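Local coordinates for Alpha/beta hydrolase (Xanthomonas campestris pv. campestris, PDB 2QJW), which is of unknown specific function but is probably a hydrolase of the alpha/beta superfamily, at residues A[88-91]-A[92-95]; A[169-172]-A[173-176]. All blocks are in the same frame, centred on the assembly; numbering follows the deposited sequence.

Contact 1. Residues A[88-91]-A[92-95]; sequences AAQV and SLQV
Leu-93 lies alongside Gln-90, the two side chains pointing the same way, at the C-terminal end of the helix that follows the probable nucleophile elbow of the alpha/beta hydrolase fold; Val-91 and Gln-94 pack on helix 56-71. From the base outward, Leu-93 CB stands 3.1 Å from Gln-90 O and CG 3.3 Å from the same Gln-90 O, so the carbonyl lies against the root of the leucine. Beyond the branch, methyl CD1 reaches the amide end of Gln-90, 3.1 Å from its OE1, a tight approach. Gln-90 brings its amide there by bending at chi2 (-65°), and its NE2 is held by Ala-114 O. A water donates to both Gln-90 O (2.8 Å) and Gln-94 OE1, bridging them. One residue before Leu-93, Ser-92 OG donates to Ala-89 O at 2.7 Å, meeting an in-plane lone pair; the same hydroxyl oxygen is also hydrogen-bonded to Ala-118 N. The i to i+4 bond from Ser-92 N to Ala-88 O gives way to i to i+3 bonds, Leu-93 N to Gln-90 O and Gln-94 N to Val-91 O (2.9 Å). With hydroxyl and water helping, the helix can end while the carbonyls of 88-91 stay paired.

Contact 2. Residues A[169-172]-A[173-176]; sequences FAEL and LQSL
Leu-172 O is gripped twice by Ser-175. The hydroxyl OG of Ser-175 donates to Leu-172 O at 2.6 Å, approaching within the plane of the carbonyl and using one of its lone pairs, while Ser-175 N approaches Leu-172 O at 3.0 Å from well above that plane. With chi1 at 73°, the hydroxyl is tucked over the main chain, flanked by its own N and C, and faces Leu-172 O. Leu-176 adds an apolar neighbour to the same oxygen, its CG lying 3.3 Å from Leu-172 O. A turn earlier the bonds are those of a regular alpha-helix: Leu-173 N reaches Phe-169 O at 2.9 Å, nearly straight at 171°, and Gln-174 N reaches Ala-170 O. The segment belongs to the C-terminal helix 162-174 of the alpha/beta hydrolase fold, which lies against the parallel sheet through Phe-169 and Leu-173, whose side chains touch strands 6-10 and 76-81. The two side chains also meet each other in a CH-pi contact, Leu-173 CD1 standing over one face of the Phe-169 ring, displaced toward its rim, 3.8 Å from CE2 of Phe-169. That ring also meets Phe-101, their planes about 45° apart. On another side of the helix, Gln-174 runs back past Ala-170, with CD 3.2 Å from Ala-170 O and NE2 4.0 Å from Ala-170 CB.

In the fold
From the N terminus, the chain first builds strands and helices up to strand 76-81, then turns into helix 83-92 at what appears to be a nucleophile elbow. Contact 1 ends that helix and leads toward strand 99-103. Contact 2 comes much later, where helix 162-174 runs out at the C terminus. Both are local, neither closes a long loop, and they follow in series without nesting or crossing. The centres of contact 1 and contact 2 are about 19 Å apart, and the nearest atoms of contact 1 and contact 2 about 10 Å apart. Strand 76-81 lies between them: Ala-88 and Val-91 touch Leu-78, whereas Phe-169 touches Val-77 and Ala-79, as expected for helices on opposite faces of the sheet.

Contact 1. Residues A[88-91]-A[92-95]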
loop_
_atom_site.group_PDB
_atom_site.type_symbol
_atom_site.label_atom_id
_atom_site.label_comp_id
_atom_site.label_asym_id
_atom_site.label_seq_id
_atom_site.Cartn_x
_atom_site.Cartn_y
_atom_site.Cartn_z
ATOM N N ALA A 88 -16.672 3.379 -11.412
ATOM C CA ALA A 88 -15.611 2.708 -12.155
ATOM C C ALA A 88 -15.711 1.233 -11.918
ATOM O O ALA A 88 -15.658 0.410 -12.816
ATOM C CB ALA A 88 -14.226 3.284 -11.738
ATOM N N ALA A 89 -15.870 0.842 -10.656
ATOM C CA ALA A 89 -16.004 -0.552 -10.327
ATOM C C ALA A 89 -17.229 -1.203 -10.972
ATOM O O ALA A 89 -17.108 -2.233 -11.583
ATOM C CB ALA A 89 -15.999 -0.719 -8.779
ATOM N N GLN A 90 -18.361 -0.563 -10.900
ATOM C CA GLN A 90 -19.584 -1.127 -11.479
ATOM C C GLN A 90 -19.440 -1.258 -13.019
ATOM O O GLN A 90 -19.818 -2.298 -13.574
ATOM C CB GLN A 90 -20.836 -0.317 -11.121
ATOM C CG GLN A 90 -21.134 -0.229 -9.651
ATOM C CD GLN A 90 -21.480 -1.571 -9.023
ATOM O OE1 GLN A 90 -21.802 -2.544 -9.693
ATOM N NE2 GLN A 90 -21.422 -1.616 -7.728
ATOM N N VAL A 91 -18.826 -0.249 -13.642
ATOM C CA VAL A 91 -18.659 -0.262 -15.092
ATOM C C VAL A 91 -17.715 -1.354 -15.521
ATOM O O VAL A 91 -17.897 -1.925 -16.598
ATOM C CB VAL A 91 -18.267 1.148 -15.633
ATOM C CG1 VAL A 91 -17.757 1.096 -17.113
ATOM C CG2 VAL A 91 -19.478 2.070 -15.454
ATOM N N SER A 92 -16.719 -1.738 -14.694
ATOM C CA SER A 92 -15.821 -2.811 -15.081
ATOM C C SER A 92 -16.541 -4.154 -15.301
ATOM O O SER A 92 -16.000 -5.009 -15.970
ATOM C CB SER A 92 -14.703 -3.033 -14.052
ATOM O OG SER A 92 -15.174 -3.587 -12.833
ATOM N N LEU A 93 -17.717 -4.292 -14.691
ATOM C CA LEU A 93 -18.609 -5.448 -14.773
ATOM C C LEU A 93 -19.305 -5.523 -16.130
ATOM O O LEU A 93 -19.799 -6.608 -16.482
ATOM C CB LEU A 93 -19.686 -5.391 -13.697
ATOM C CG LEU A 93 -19.374 -5.259 -12.169
ATOM C CD1 LEU A 93 -20.618 -4.866 -11.346
ATOM C CD2 LEU A 93 -18.811 -6.517 -11.689
ATOM N N GLN A 94 -19.285 -4.413 -16.875
ATOM C CA GLN A 94 -20.003 -4.278 -18.151
ATOM C C GLN A 94 -19.182 -4.074 -19.404
ATOM O O GLN A 94 -19.743 -4.152 -20.501
ATOM C CB GLN A 94 -20.963 -3.077 -17.975
ATOM C CG GLN A 94 -22.027 -3.377 -16.948
ATOM C CD GLN A 94 -23.249 -2.453 -17.067
ATOM O OE1 GLN A 94 -23.615 -1.782 -16.120
ATOM N NE2 GLN A 94 -23.844 -2.401 -18.255
ATOM N N VAL A 95 -17.890 -3.780 -19.256
ATOM C CA VAL A 95 -16.977 -3.561 -20.339
ATOM C C VAL A 95 -15.665 -4.319 -20.042
ATOM O O VAL A 95 -15.333 -4.530 -18.886
ATOM C CB VAL A 95 -16.712 -2.018 -20.567
ATOM C CG1 VAL A 95 -15.648 -1.456 -19.613
ATOM C CG2 VAL A 95 -16.318 -1.745 -21.993
HETATM O O HOH W 1 -22.578 -2.839 -13.455
#

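Contact 2. Residues A[169-172]-A[173-176]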
loop_
_atom_site.group_PDB
_atom_site.type_symbol
_atom_site.label_atom_id
_atom_site.label_comp_id
_atom_site.label_asym_id
_atom_site.label_seq_id
_atom_site.Cartn_x
_atom_site.Cartn_y
_atom_site.Cartn_z
ATOM N N PHE A 169 -1.096 4.462 -8.221
ATOM C CA PHE A 169 -1.629 4.339 -9.565
ATOM C C PHE A 169 -0.534 4.034 -10.593
ATOM O O PHE A 169 -0.715 3.202 -11.502
ATOM C CB PHE A 169 -2.375 5.623 -9.942
ATOM C CG PHE A 169 -3.141 5.551 -11.236
ATOM C CD1 PHE A 169 -3.986 4.506 -11.514
ATOM C CD2 PHE A 169 -3.079 6.630 -12.113
ATOM C CE1 PHE A 169 -4.687 4.507 -12.715
ATOM C CE2 PHE A 169 -3.794 6.615 -13.307
ATOM C CZ PHE A 169 -4.556 5.583 -13.582
ATOM N N ALA A 170 0.588 4.726 -10.481
ATOM C CA ALA A 170 1.700 4.466 -11.351
ATOM C C ALA A 170 2.142 3.036 -11.273
ATOM O O ALA A 170 2.482 2.411 -12.279
ATOM C CB ALA A 170 2.885 5.425 -10.941
ATOM N N GLU A 171 2.220 2.501 -10.074
ATOM C CA GLU A 171 2.619 1.122 -9.882
ATOM C C GLU A 171 1.675 0.131 -10.535
ATOM O O GLU A 171 2.102 -0.942 -11.045
ATOM C CB GLU A 171 2.716 0.835 -8.400
ATOM C CG GLU A 171 3.948 1.452 -7.787
ATOM C CD GLU A 171 3.848 1.622 -6.283
ATOM O OE1 GLU A 171 2.881 1.117 -5.655
ATOM O OE2 GLU A 171 4.746 2.291 -5.733
ATOM N N LEU A 172 0.385 0.469 -10.499
ATOM C CA LEU A 172 -0.619 -0.336 -11.186
ATOM C C LEU A 172 -0.379 -0.245 -12.680
ATOM O O LEU A 172 -0.258 -1.308 -13.333
ATOM C CB LEU A 172 -2.034 0.130 -10.883
ATOM C CG LEU A 172 -3.112 -0.668 -11.606
ATOM C CD1 LEU A 172 -3.209 -2.099 -11.157
ATOM C CD2 LEU A 172 -4.443 0.030 -11.391
ATOM N N LEU A 173 -0.284 0.941 -13.242
ATOM C CA LEU A 173 -0.088 1.061 -14.702
ATOM C C LEU A 173 1.192 0.386 -15.150
ATOM O O LEU A 173 1.197 -0.265 -16.206
ATOM C CB LEU A 173 -0.082 2.499 -15.137
ATOM C CG LEU A 173 -1.411 3.274 -14.967
ATOM C CD1 LEU A 173 -1.232 4.760 -15.447
ATOM C CD2 LEU A 173 -2.553 2.475 -15.631
ATOM N N GLN A 174 2.235 0.475 -14.354
ATOM C CA GLN A 174 3.534 -0.102 -14.759
ATOM C C GLN A 174 3.499 -1.619 -14.772
ATOM O O GLN A 174 4.365 -2.242 -15.403
ATOM C CB GLN A 174 4.627 0.393 -13.819
ATOM C CG GLN A 174 5.048 1.871 -14.005
ATOM C CD GLN A 174 5.669 2.513 -12.704
ATOM O OE1 GLN A 174 5.745 1.876 -11.637
ATOM N NE2 GLN A 174 6.054 3.766 -12.791
ATOM N N SER A 175 2.503 -2.247 -14.147
ATOM C CA SER A 175 2.410 -3.689 -14.067
ATOM C C SER A 175 1.683 -4.284 -15.277
ATOM O O SER A 175 1.542 -5.524 -15.367
ATOM C CB SER A 175 1.653 -4.088 -12.805
ATOM O OG SER A 175 0.260 -3.853 -12.857
ATOM N N LEU A 176 1.116 -3.449 -16.132
ATOM C CA LEU A 176 0.184 -3.928 -17.155
ATOM C C LEU A 176 0.819 -4.198 -18.488
ATOM O O LEU A 176 1.893 -3.728 -18.712
ATOM C CB LEU A 176 -0.893 -2.834 -17.362
ATOM C CG LEU A 176 -1.699 -2.557 -16.070
ATOM C CD1 LEU A 176 -2.788 -1.470 -16.339
ATOM C CD2 LEU A 176 -2.379 -3.741 -15.351
ATOM O OXT LEU A 176 0.235 -4.845 -19.359
#